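Local coordinates for aminopeptidase N (Francisella tularensis subsp. tularensis, PDB 5DLL), which probably degrades intracellular peptides as a zinc-dependent M1-family aminopeptidase, releasing the N-terminal amino acid, preferably alanine, at residues K286-S291 / Q304-H309; K298-V303 / K662-S667; N292-D297 / D741-K746; L198-A203 / L280-T285. One frame throughout, in Å; residues are numbered along the deposited sequence.

Interaction 1 of 4, residues K286-S291 / Q304-H309. With ZN (zinc ion), chain B.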
loop_
_atom_site.group_PDB
_atom_site.type_symbol
_atom_site.label_atom_id
_atom_site.label_comp_id
_atom_site.label_asym_id
_atom_site.label_seq_id
_atom_site.Cartn_x
_atom_site.Cartn_y
_atom_site.Cartn_z
ATOM N N LYS A 286 15.334 -0.078 -3.786
ATOM C CA LYS A 286 14.486 0.233 -4.940
ATOM C C LYS A 286 13.275 1.102 -4.595
ATOM O O LYS A 286 12.720 1.750 -5.481
ATOM C CB LYS A 286 14.030 -1.044 -5.664
ATOM C CG LYS A 286 13.043 -1.915 -4.901
ATOM C CD LYS A 286 12.390 -2.936 -5.823
ATOM C CE LYS A 286 11.553 -3.933 -5.037
ATOM N NZ LYS A 286 10.593 -4.679 -5.895
ATOM N N TYR A 287 12.871 1.119 -3.324
ATOM C CA TYR A 287 11.700 1.895 -2.901
ATOM C C TYR A 287 12.005 3.341 -2.499
ATOM O O TYR A 287 11.067 4.125 -2.347
ATOM C CB TYR A 287 10.949 1.188 -1.757
ATOM C CG TYR A 287 10.257 -0.108 -2.154
ATOM C CD1 TYR A 287 9.440 -0.177 -3.287
ATOM C CD2 TYR A 287 10.401 -1.262 -1.383
ATOM C CE1 TYR A 287 8.808 -1.357 -3.645
ATOM C CE2 TYR A 287 9.770 -2.445 -1.735
ATOM C CZ TYR A 287 8.975 -2.487 -2.863
ATOM O OH TYR A 287 8.350 -3.663 -3.213
ATOM N N ILE A 288 13.282 3.701 -2.325
ATOM C CA ILE A 288 13.649 5.089 -1.960
ATOM C C ILE A 288 14.612 5.809 -2.923
ATOM O O ILE A 288 14.990 6.960 -2.680
ATOM C CB ILE A 288 14.226 5.170 -0.526
ATOM C CG1 ILE A 288 15.553 4.418 -0.416
ATOM C CG2 ILE A 288 13.227 4.626 0.487
ATOM C CD1 ILE A 288 16.227 4.602 0.925
ATOM N N MET A 289 15.000 5.151 -4.012
ATOM C CA MET A 289 15.959 5.736 -4.947
ATOM C C MET A 289 15.248 6.471 -6.075
ATOM O O MET A 289 14.231 6.002 -6.589
ATOM C CB MET A 289 16.883 4.661 -5.526
ATOM C CG MET A 289 18.001 4.230 -4.588
ATOM S SD MET A 289 19.301 3.297 -5.428
ATOM C CE MET A 289 18.342 2.072 -6.323
ATOM N N ALA A 290 15.788 7.625 -6.454
ATOM C CA ALA A 290 15.262 8.377 -7.586
ATOM C C ALA A 290 16.292 9.370 -8.105
ATOM O O ALA A 290 16.826 10.171 -7.341
ATOM C CB ALA A 290 13.981 9.099 -7.196
ATOM N N SER A 291 16.577 9.291 -9.403
ATOM C CA SER A 291 17.378 10.292 -10.102
ATOM C C SER A 291 16.438 11.112 -10.967
ATOM O O SER A 291 15.372 10.627 -11.348
ATOM C CB SER A 291 18.437 9.621 -10.979
ATOM O OG SER A 291 19.069 8.556 -10.285
ATOM N N GLN A 304 8.070 9.326 -1.762
ATOM C CA GLN A 304 7.523 10.229 -0.757
ATOM C C GLN A 304 6.556 9.502 0.177
ATOM O O GLN A 304 6.672 9.611 1.394
ATOM C CB GLN A 304 6.803 11.394 -1.448
ATOM C CG GLN A 304 6.439 12.553 -0.531
ATOM C CD GLN A 304 5.428 13.500 -1.151
ATOM O OE1 GLN A 304 4.380 13.077 -1.651
ATOM N NE2 GLN A 304 5.731 14.790 -1.111
ATOM N N SER A 305 5.611 8.773 -0.418
ATOM C CA SER A 305 4.583 8.008 0.310
ATOM C C SER A 305 5.174 6.935 1.218
ATOM O O SER A 305 4.723 6.740 2.353
ATOM C CB SER A 305 3.639 7.331 -0.693
ATOM O OG SER A 305 2.748 6.444 -0.043
ATOM N N VAL A 306 6.165 6.230 0.683
ATOM C CA VAL A 306 6.872 5.176 1.402
ATOM C C VAL A 306 7.574 5.745 2.639
ATOM O O VAL A 306 7.360 5.277 3.760
ATOM C CB VAL A 306 7.892 4.484 0.465
ATOM C CG1 VAL A 306 8.905 3.662 1.244
ATOM C CG2 VAL A 306 7.171 3.621 -0.562
ATOM N N VAL A 307 8.405 6.761 2.423
ATOM C CA VAL A 307 9.134 7.409 3.508
ATOM C C VAL A 307 8.137 7.993 4.506
ATOM O O VAL A 307 8.297 7.843 5.720
ATOM C CB VAL A 307 10.066 8.528 2.981
ATOM C CG1 VAL A 307 10.657 9.340 4.129
ATOM C CG2 VAL A 307 11.180 7.947 2.117
ATOM N N GLY A 308 7.113 8.664 3.984
ATOM C CA GLY A 308 6.055 9.220 4.811
ATOM C C GLY A 308 5.473 8.181 5.744
ATOM O O GLY A 308 5.530 8.331 6.967
ATOM N N HIS A 309 4.940 7.113 5.157
ATOM C CA HIS A 309 4.243 6.073 5.903
ATOM C C HIS A 309 5.050 5.570 7.094
ATOM O O HIS A 309 4.526 5.437 8.198
ATOM C CB HIS A 309 3.913 4.905 4.975
ATOM C CG HIS A 309 3.318 3.725 5.677
ATOM N ND1 HIS A 309 1.975 3.423 5.619
ATOM C CD2 HIS A 309 3.884 2.770 6.451
ATOM C CE1 HIS A 309 1.739 2.332 6.326
ATOM N NE2 HIS A 309 2.881 1.918 6.844
HETATM ZN ZN ZN B . 3.195 0.198 8.109
#

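Interaction 2 of 4, residues K298-V303 / K662-S667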
loop_
_atom_site.group_PDB
_atom_site.type_symbol
_atom_site.label_atom_id
_atom_site.label_comp_id
_atom_site.label_asym_id
_atom_site.label_seq_id
_atom_site.Cartn_x
_atom_site.Cartn_y
_atom_site.Cartn_z
ATOM N N LYS A 298 5.459 9.613 -10.972
ATOM C CA LYS A 298 4.867 8.551 -10.164
ATOM C C LYS A 298 5.894 7.927 -9.213
ATOM O O LYS A 298 5.577 7.629 -8.064
ATOM C CB LYS A 298 4.266 7.479 -11.083
ATOM C CG LYS A 298 3.459 6.399 -10.381
ATOM C CD LYS A 298 2.405 6.984 -9.449
ATOM C CE LYS A 298 1.274 6.002 -9.184
ATOM N NZ LYS A 298 1.752 4.655 -8.764
ATOM N N ASP A 299 7.118 7.739 -9.696
ATOM C CA ASP A 299 8.190 7.182 -8.875
ATOM C C ASP A 299 8.502 8.084 -7.693
ATOM O O ASP A 299 8.628 7.610 -6.565
ATOM C CB ASP A 299 9.462 6.971 -9.698
ATOM C CG ASP A 299 9.303 5.905 -10.761
ATOM O OD1 ASP A 299 8.326 5.129 -10.704
ATOM O OD2 ASP A 299 10.161 5.850 -11.667
ATOM N N PHE A 300 8.628 9.382 -7.957
ATOM C CA PHE A 300 8.860 10.368 -6.898
ATOM C C PHE A 300 7.733 10.387 -5.856
ATOM O O PHE A 300 7.997 10.512 -4.659
ATOM C CB PHE A 300 9.016 11.763 -7.494
ATOM C CG PHE A 300 10.349 12.011 -8.143
ATOM C CD1 PHE A 300 11.497 12.150 -7.372
ATOM C CD2 PHE A 300 10.453 12.155 -9.520
ATOM C CE1 PHE A 300 12.727 12.405 -7.960
ATOM C CE2 PHE A 300 11.680 12.411 -10.113
ATOM C CZ PHE A 300 12.817 12.537 -9.331
ATOM N N GLU A 301 6.486 10.264 -6.311
ATOM C CA GLU A 301 5.324 10.264 -5.411
ATOM C C GLU A 301 5.308 9.050 -4.484
ATOM O O GLU A 301 4.876 9.148 -3.327
ATOM C CB GLU A 301 4.016 10.295 -6.207
ATOM C CG GLU A 301 2.801 10.700 -5.379
ATOM C CD GLU A 301 1.599 9.797 -5.596
ATOM O OE1 GLU A 301 0.564 10.291 -6.094
ATOM O OE2 GLU A 301 1.689 8.592 -5.264
ATOM N N LEU A 302 5.762 7.910 -5.003
ATOM C CA LEU A 302 5.811 6.671 -4.227
ATOM C C LEU A 302 6.923 6.690 -3.183
ATOM O O LEU A 302 6.713 6.248 -2.052
ATOM C CB LEU A 302 5.968 5.464 -5.152
ATOM C CG LEU A 302 4.722 5.122 -5.975
ATOM C CD1 LEU A 302 5.069 4.180 -7.125
ATOM C CD2 LEU A 302 3.635 4.528 -5.089
ATOM N N VAL A 303 8.095 7.198 -3.564
ATOM C CA VAL A 303 9.216 7.385 -2.628
ATOM C C VAL A 303 8.787 8.252 -1.451
ATOM O O VAL A 303 9.107 7.955 -0.299
ATOM C CB VAL A 303 10.436 8.044 -3.314
ATOM C CG1 VAL A 303 11.445 8.551 -2.288
ATOM C CG2 VAL A 303 11.107 7.066 -4.268
ATOM N N LYS A 662 8.777 25.038 -19.751
ATOM C CA LYS A 662 9.409 25.272 -18.455
ATOM C C LYS A 662 10.403 24.164 -18.131
ATOM O O LYS A 662 10.257 23.036 -18.605
ATOM C CB LYS A 662 8.364 25.340 -17.332
ATOM C CG LYS A 662 7.504 26.594 -17.347
ATOM C CD LYS A 662 6.395 26.534 -16.308
ATOM C CE LYS A 662 5.687 27.873 -16.181
ATOM N NZ LYS A 662 4.692 27.895 -15.072
ATOM N N PRO A 663 11.415 24.478 -17.306
ATOM C CA PRO A 663 12.317 23.444 -16.802
ATOM C C PRO A 663 11.572 22.456 -15.897
ATOM O O PRO A 663 10.606 22.844 -15.236
ATOM C CB PRO A 663 13.349 24.244 -15.998
ATOM C CG PRO A 663 12.634 25.490 -15.600
ATOM C CD PRO A 663 11.741 25.808 -16.757
ATOM N N TYR A 664 12.025 21.200 -15.875
ATOM C CA TYR A 664 11.369 20.140 -15.099
ATOM C C TYR A 664 11.312 20.476 -13.607
ATOM O O TYR A 664 12.259 21.029 -13.036
ATOM C CB TYR A 664 12.068 18.788 -15.314
ATOM C CG TYR A 664 11.411 17.626 -14.593
ATOM C CD1 TYR A 664 10.196 17.104 -15.033
ATOM C CD2 TYR A 664 12.003 17.048 -13.468
ATOM C CE1 TYR A 664 9.592 16.042 -14.377
ATOM C CE2 TYR A 664 11.406 15.986 -12.804
ATOM C CZ TYR A 664 10.200 15.485 -13.262
ATOM O OH TYR A 664 9.595 14.430 -12.612
ATOM N N SER A 665 10.185 20.128 -12.994
ATOM C CA SER A 665 9.903 20.459 -11.607
ATOM C C SER A 665 8.841 19.510 -11.082
ATOM O O SER A 665 8.062 18.954 -11.861
ATOM C CB SER A 665 9.412 21.907 -11.507
ATOM O OG SER A 665 8.642 22.130 -10.334
ATOM N N LEU A 666 8.805 19.343 -9.762
ATOM C CA LEU A 666 7.832 18.466 -9.113
ATOM C C LEU A 666 6.700 19.238 -8.423
ATOM O O LEU A 666 6.148 18.773 -7.422
ATOM C CB LEU A 666 8.539 17.560 -8.103
ATOM C CG LEU A 666 9.542 16.568 -8.690
ATOM C CD1 LEU A 666 10.446 16.030 -7.589
ATOM C CD2 LEU A 666 8.826 15.440 -9.425
ATOM N N SER A 667 6.352 20.407 -8.958
ATOM C CA SER A 667 5.184 21.142 -8.487
ATOM C C SER A 667 3.933 20.423 -8.974
ATOM O O SER A 667 3.917 19.887 -10.085
ATOM C CB SER A 667 5.198 22.577 -9.014
ATOM O OG SER A 667 5.242 22.598 -10.430
#

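Interaction 3 of 4, residues N292-D297 / D741-K746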
loop_
_atom_site.group_PDB
_atom_site.type_symbol
_atom_site.label_atom_id
_atom_site.label_comp_id
_atom_site.label_asym_id
_atom_site.label_seq_id
_atom_site.Cartn_x
_atom_site.Cartn_y
_atom_site.Cartn_z
ATOM N N ASN A 292 16.824 12.351 -11.270
ATOM C CA ASN A 292 16.006 13.234 -12.118
ATOM C C ASN A 292 15.844 12.684 -13.534
ATOM O O ASN A 292 14.784 12.834 -14.160
ATOM C CB ASN A 292 16.601 14.648 -12.180
ATOM C CG ASN A 292 16.143 15.525 -11.029
ATOM O OD1 ASN A 292 15.580 16.601 -11.241
ATOM N ND2 ASN A 292 16.370 15.064 -9.805
ATOM N N LYS A 293 16.900 12.038 -14.020
ATOM C CA LYS A 293 16.908 11.458 -15.357
ATOM C C LYS A 293 15.948 10.271 -15.470
ATOM O O LYS A 293 15.252 10.133 -16.479
ATOM C CB LYS A 293 18.318 10.991 -15.735
ATOM C CG LYS A 293 19.420 12.028 -15.558
ATOM C CD LYS A 293 20.681 11.669 -16.340
ATOM C CE LYS A 293 21.159 10.244 -16.082
ATOM N NZ LYS A 293 21.282 9.912 -14.633
ATOM N N THR A 294 15.909 9.429 -14.433
ATOM C CA THR A 294 15.268 8.116 -14.517
ATOM C C THR A 294 13.883 8.011 -13.887
ATOM O O THR A 294 13.027 7.298 -14.409
ATOM C CB THR A 294 16.157 7.035 -13.877
ATOM O OG1 THR A 294 16.421 7.374 -12.510
ATOM C CG2 THR A 294 17.465 6.903 -14.640
ATOM N N ALA A 295 13.660 8.683 -12.762
ATOM C CA ALA A 295 12.387 8.553 -12.048
ATOM C C ALA A 295 11.290 9.384 -12.714
ATOM O O ALA A 295 11.518 10.533 -13.108
ATOM C CB ALA A 295 12.549 8.947 -10.587
ATOM N N THR A 296 10.109 8.786 -12.858
ATOM C CA THR A 296 8.930 9.494 -13.349
ATOM C C THR A 296 8.282 10.225 -12.180
ATOM O O THR A 296 8.706 10.069 -11.035
ATOM C CB THR A 296 7.898 8.535 -13.992
ATOM O OG1 THR A 296 7.420 7.594 -13.018
ATOM C CG2 THR A 296 8.504 7.783 -15.182
ATOM N N ASP A 297 7.258 11.023 -12.468
ATOM C CA ASP A 297 6.528 11.741 -11.419
ATOM C C ASP A 297 5.893 10.756 -10.448
ATOM O O ASP A 297 5.803 11.027 -9.254
ATOM C CB ASP A 297 5.441 12.641 -12.018
ATOM C CG ASP A 297 6.006 13.755 -12.887
ATOM O OD1 ASP A 297 7.090 14.288 -12.553
ATOM O OD2 ASP A 297 5.353 14.103 -13.900
ATOM N N ASP A 741 19.042 -0.356 -15.337
ATOM C CA ASP A 741 18.194 -1.553 -15.225
ATOM C C ASP A 741 16.726 -1.230 -14.977
ATOM O O ASP A 741 15.845 -1.796 -15.630
ATOM C CB ASP A 741 18.696 -2.470 -14.104
ATOM C CG ASP A 741 19.798 -3.392 -14.561
ATOM O OD1 ASP A 741 19.560 -4.166 -15.511
ATOM O OD2 ASP A 741 20.894 -3.347 -13.962
ATOM N N LEU A 742 16.470 -0.326 -14.035
ATOM C CA LEU A 742 15.101 0.067 -13.682
ATOM C C LEU A 742 14.330 0.525 -14.918
ATOM O O LEU A 742 13.142 0.233 -15.059
ATOM C CB LEU A 742 15.101 1.183 -12.626
ATOM C CG LEU A 742 15.292 0.774 -11.160
ATOM C CD1 LEU A 742 16.635 0.099 -10.913
ATOM C CD2 LEU A 742 15.141 1.987 -10.252
ATOM N N VAL A 743 15.024 1.226 -15.811
ATOM C CA VAL A 743 14.436 1.773 -17.034
ATOM C C VAL A 743 14.257 0.697 -18.112
ATOM O O VAL A 743 13.311 0.758 -18.903
ATOM C CB VAL A 743 15.302 2.931 -17.585
ATOM C CG1 VAL A 743 14.694 3.521 -18.854
ATOM C CG2 VAL A 743 15.481 4.007 -16.520
ATOM N N VAL A 744 15.164 -0.281 -18.145
ATOM C CA VAL A 744 15.041 -1.417 -19.066
ATOM C C VAL A 744 13.789 -2.229 -18.733
ATOM O O VAL A 744 13.111 -2.726 -19.627
ATOM C CB VAL A 744 16.283 -2.344 -19.034
ATOM C CG1 VAL A 744 16.073 -3.566 -19.919
ATOM C CG2 VAL A 744 17.535 -1.598 -19.477
ATOM N N ASN A 745 13.485 -2.358 -17.444
ATOM C CA ASN A 745 12.250 -3.013 -17.011
ATOM C C ASN A 745 11.016 -2.348 -17.621
ATOM O O ASN A 745 10.112 -3.027 -18.110
ATOM C CB ASN A 745 12.147 -3.012 -15.480
ATOM C CG ASN A 745 13.146 -3.950 -14.824
ATOM O OD1 ASN A 745 13.953 -4.595 -15.498
ATOM N ND2 ASN A 745 13.095 -4.032 -13.496
ATOM N N LYS A 746 11.001 -1.018 -17.607
ATOM C CA LYS A 746 9.916 -0.249 -18.210
ATOM C C LYS A 746 9.885 -0.439 -19.729
ATOM O O LYS A 746 8.818 -0.431 -20.344
ATOM C CB LYS A 746 10.055 1.234 -17.857
ATOM C CG LYS A 746 10.006 1.512 -16.359
ATOM C CD LYS A 746 9.880 2.995 -16.050
ATOM C CE LYS A 746 9.683 3.226 -14.559
ATOM N NZ LYS A 746 9.074 4.554 -14.276
#

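Interaction 4 of 4, residues L198-A203 / L280-T285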
loop_
_atom_site.group_PDB
_atom_site.type_symbol
_atom_site.label_atom_id
_atom_site.label_comp_id
_atom_site.label_asym_id
_atom_site.label_seq_id
_atom_site.Cartn_x
_atom_site.Cartn_y
_atom_site.Cartn_z
ATOM N N LEU A 198 10.076 -3.500 17.032
ATOM C CA LEU A 198 10.636 -2.248 16.518
ATOM C C LEU A 198 12.114 -2.076 16.832
ATOM O O LEU A 198 12.692 -1.024 16.538
ATOM C CB LEU A 198 9.884 -1.060 17.109
ATOM C CG LEU A 198 8.401 -1.044 16.788
ATOM C CD1 LEU A 198 7.725 -0.033 17.686
ATOM C CD2 LEU A 198 8.171 -0.736 15.317
ATOM N N PHE A 199 12.729 -3.085 17.437
ATOM C CA PHE A 199 14.159 -3.038 17.680
ATOM C C PHE A 199 14.889 -3.253 16.356
ATOM O O PHE A 199 14.476 -4.088 15.540
ATOM C CB PHE A 199 14.599 -4.091 18.706
ATOM C CG PHE A 199 16.083 -4.267 18.765
ATOM C CD1 PHE A 199 16.722 -5.164 17.916
ATOM C CD2 PHE A 199 16.850 -3.502 19.623
ATOM C CE1 PHE A 199 18.096 -5.305 17.936
ATOM C CE2 PHE A 199 18.228 -3.641 19.649
ATOM C CZ PHE A 199 18.851 -4.541 18.807
ATOM N N ALA A 200 15.968 -2.499 16.150
ATOM C CA ALA A 200 16.834 -2.693 14.986
ATOM C C ALA A 200 18.305 -2.440 15.299
ATOM O O ALA A 200 18.650 -1.634 16.175
ATOM C CB ALA A 200 16.384 -1.809 13.833
ATOM N N LEU A 201 19.160 -3.146 14.562
ATOM C CA LEU A 201 20.604 -2.962 14.618
ATOM C C LEU A 201 21.155 -3.041 13.200
ATOM O O LEU A 201 20.714 -3.872 12.409
ATOM C CB LEU A 201 21.245 -4.042 15.492
ATOM C CG LEU A 201 22.785 -4.062 15.564
ATOM C CD1 LEU A 201 23.263 -4.524 16.936
ATOM C CD2 LEU A 201 23.411 -4.914 14.463
ATOM N N VAL A 202 22.110 -2.172 12.884
ATOM C CA VAL A 202 22.821 -2.221 11.605
ATOM C C VAL A 202 24.299 -1.906 11.813
ATOM O O VAL A 202 24.644 -0.962 12.524
ATOM C CB VAL A 202 22.249 -1.211 10.591
ATOM C CG1 VAL A 202 23.090 -1.196 9.317
ATOM C CG2 VAL A 202 20.789 -1.519 10.285
ATOM N N ALA A 203 25.162 -2.695 11.180
ATOM C CA ALA A 203 26.605 -2.466 11.225
ATOM C C ALA A 203 27.232 -2.770 9.869
ATOM O O ALA A 203 27.043 -3.860 9.325
ATOM C CB ALA A 203 27.244 -3.319 12.308
ATOM N N LEU A 280 15.119 4.414 13.217
ATOM C CA LEU A 280 16.040 3.674 12.363
ATOM C C LEU A 280 15.216 2.862 11.376
ATOM O O LEU A 280 15.100 1.647 11.480
ATOM C CB LEU A 280 16.946 2.773 13.217
ATOM C CG LEU A 280 18.014 1.934 12.504
ATOM C CD1 LEU A 280 18.808 2.739 11.489
ATOM C CD2 LEU A 280 18.947 1.311 13.526
ATOM N N ASN A 281 14.606 3.559 10.433
ATOM C CA ASN A 281 13.801 2.898 9.429
ATOM C C ASN A 281 14.738 2.211 8.452
ATOM O O ASN A 281 15.857 2.677 8.223
ATOM C CB ASN A 281 12.898 3.905 8.718
ATOM C CG ASN A 281 11.858 4.518 9.644
ATOM O OD1 ASN A 281 11.754 4.161 10.822
ATOM N ND2 ASN A 281 11.071 5.443 9.109
ATOM N N ILE A 282 14.295 1.083 7.911
ATOM C CA ILE A 282 15.093 0.309 6.970
ATOM C C ILE A 282 14.227 0.064 5.752
ATOM O O ILE A 282 13.045 -0.264 5.876
ATOM C CB ILE A 282 15.578 -1.026 7.583
ATOM C CG1 ILE A 282 16.372 -0.761 8.870
ATOM C CG2 ILE A 282 16.450 -1.799 6.594
ATOM C CD1 ILE A 282 17.047 -1.985 9.458
ATOM N N PHE A 283 14.824 0.242 4.578
ATOM C CA PHE A 283 14.103 0.134 3.316
ATOM C C PHE A 283 14.899 -0.692 2.330
ATOM O O PHE A 283 16.126 -0.750 2.404
ATOM C CB PHE A 283 13.893 1.514 2.679
ATOM C CG PHE A 283 13.055 2.458 3.493
ATOM C CD1 PHE A 283 13.634 3.233 4.489
ATOM C CD2 PHE A 283 11.698 2.607 3.236
ATOM C CE1 PHE A 283 12.869 4.121 5.234
ATOM C CE2 PHE A 283 10.929 3.496 3.978
ATOM C CZ PHE A 283 11.514 4.250 4.981
ATOM N N ASN A 284 14.180 -1.314 1.403
ATOM C CA ASN A 284 14.763 -1.825 0.176
ATOM C C ASN A 284 15.229 -0.612 -0.613
ATOM O O ASN A 284 14.523 0.402 -0.639
ATOM C CB ASN A 284 13.699 -2.591 -0.615
ATOM C CG ASN A 284 14.287 -3.556 -1.623
ATOM O OD1 ASN A 284 15.281 -3.267 -2.291
ATOM N ND2 ASN A 284 13.661 -4.715 -1.741
ATOM N N THR A 285 16.401 -0.691 -1.242
ATOM C CA THR A 285 16.924 0.454 -2.006
ATOM C C THR A 285 16.003 0.878 -3.149
ATOM O O THR A 285 15.894 2.066 -3.437
ATOM C CB THR A 285 18.332 0.202 -2.587
ATOM O OG1 THR A 285 18.410 -1.118 -3.139
ATOM C CG2 THR A 285 19.391 0.370 -1.515
#

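Interaction 1 of 4, residues K286-S291 / Q304-H309
The zinc-binding helix 297-312 of the M1 peptidase domain is met by Y287 and I288, two consecutive residues of the loop that follows strand 280-284. Two valines of the helix receive them; the side-chain contacts are all apolar, and no hydrogen bond joins the two segments, which bury 126 Å² in all. The pairing runs in step, with Y287 opposite V306 (CA to CA 7.3 Å) and I288 opposite V307. The CG1 methyl of V306 lies 4.4 Å from CB of Y287 and 4.2 Å from the Y287 backbone O. The phenol ring itself leads away from the helix, and CG of K286 sits above the centre of one of its faces. I288 enters with its CG2 branch, which is 4.2 Å from CG2 of V307 and at the outer limit of contact with CG1 of V306.

One turn beyond V306 comes H309. Its CG stands anti to the backbone N (chi1 174°), which carries the imidazole off the helix so that NE2 binds the zinc ion at 2.2 Å. On the other side of that ring, ND1 is hydrogen-bonded to OD1 of D339, a second-shell carboxylate that helps fix its rotation. H313 NE2 binds the same metal. The two histidines of an HExxH motif, four residues apart and completed by E332 OE2 from farther along the chain, form the zinc site typical of M1 aminopeptidases.

Interaction 2 of 4, residues K298-V303 / K662-S667
Y664 and L666 of the loop 662-667 close on the single ring of F300, joining the C-terminal helical domain, assigned to an ARM-repeat family, to helix 297-312 of the peptidase domain. No hydrogen bond spans the two segments, and 129 Å² is buried between them.

Beyond K662 and P663, the first contact is made by Y664. Its CG is anti to the backbone N (chi1 -177°), which points the ring across so that OH lies 3.8 Å from F300 CE2, approaching that ring obliquely. Seen from the tyrosine, F300 CE2 lies at the ring edge, near its plane. The hydroxyl is hydrogen-bonded with OD1 of D297, while the same oxygen also rests against the F300 ring at van der Waals distance.

S665 next shapes the loop: its OG accepts from N of S667 at 3.2 Å with an N-H...O angle of 148°, an ST turn, while its backbone O is hydrogen-bonded to NH2 of R674.

L666 then carries the largest share on this side, its two methyls divided over the phenylalanine. CD1 makes a CH-pi contact, 4.1 Å from the F300 ring centroid and 14° off the normal. CD2 instead lies 3.7 Å from CD2 of F300. The two side chains cross at about a right angle. Y237 of helix 236-253 also touches L666 and meets F300 edge-to-face.

S667 ends the segment as N-cap of helix 668-685, its OG weakly hydrogen-bonded to the backbone N of Q670.

Interaction 3 of 4, residues N292-D297 / D741-K746
No ring or planar side-chain group lies where T294 and T296 meet V743 and K746; the flat group that bears on the contact is the carboxylate of D299, whose OD2 binds the lysine from beyond the segments. The contact joins the loop leading into helix 297-312 of the peptidase domain, which begins with a capping box, to helix 741-752 of the C-terminal helical domain, and buries 153 Å².

Two separate touches make it up. In the first, methyl meets methyl: T294 CG2 is 4.0 Å from V743 CG2, and T294 CB is 4.1 Å from the same atom, the side chains crossing at about a right angle. Nearest backbone approach falls here too, with the CA atoms of T294 and V743 6.9 Å apart. M707 of helix 707-717 also packs against V743.

One helical turn later K746 reaches over. Its chain is extended beyond CG, with chi2 -169° and chi3 174°, and it approaches T296 tip to tip. NZ comes to 3.4 Å from CG2 of T296. The polar partner of NZ is D299 OD2, by a salt bridge at 3.1 Å.

T296 is the N-cap of helix 297-312, and D299 completes the box: OG1 of T296 lies 3.3 Å from the backbone N of D299, whose OD2 accepts from the backbone N of T296, so that one carboxylate oxygen takes both this N-H and the ammonium group of K746.

Interaction 4 of 4, residues L198-A203 / L280-T285
A200 and V202 face L280 and I282 through aliphatic carbon, and all four are buried. Each pair is spaced by two residues along extended chain, so its members point across the interface, whereas L201 and N281 between them turn their CB atoms to the other side.

The apolar contacts come first. CD2 of L280 lies 4.0 Å from CB of A200. I282 serves both partners with one atom: its CD1 is 3.9 Å from CG2 of V202 and 4.4 Å from CB of A200. A CG1 anti to the carbonyl carbon (chi1 -57°) and an extended chi2 of -172° carry that terminal methyl outward, tip to tip with the valine. Together the segments bury 184 Å².

No polar contact crosses the segments; the A200 backbone O lies 4.0 Å from CD2 of L280 but takes its hydrogen bond from OG of S169. Each backbone is paired within its own sheet, V202 with L168, and N281 with M263 and V265.

This is therefore side-chain packing between sheets rather than strand pairing. Strand 201-204 belongs to an antiparallel sheet between strands 128-131 and 166-169. Strand 280-284 runs parallel to 261-267 in the mixed sheet of the peptidase domain, and on that sheet's other side F283 touches V306 of the zinc-binding helix 297-312.

How the interactions relate
Interactions 4, 1, 3 and 2 follow a continuous stretch of the peptidase domain: strand 280-284, the loop after it, and helix 297-312. Interaction 4 closes before the others open, and its centre lies about 15 Å from that of interaction 1, bridged by F283 against V306 and I288. Interactions 1, 2 and 3 have centres 12 to 14 Å apart and touch one another, A290 meeting both F300 and A295. Interactions 2 and 3 bring in distant parts of the C-terminal helical domain, whereas interaction 4, its centre about 26 to 27 Å from theirs, faces another sheet. The zinc-bearing helix and the segment leading to it thus contact both the C-terminal helical domain and, through strand 280-284, a neighbouring sheet.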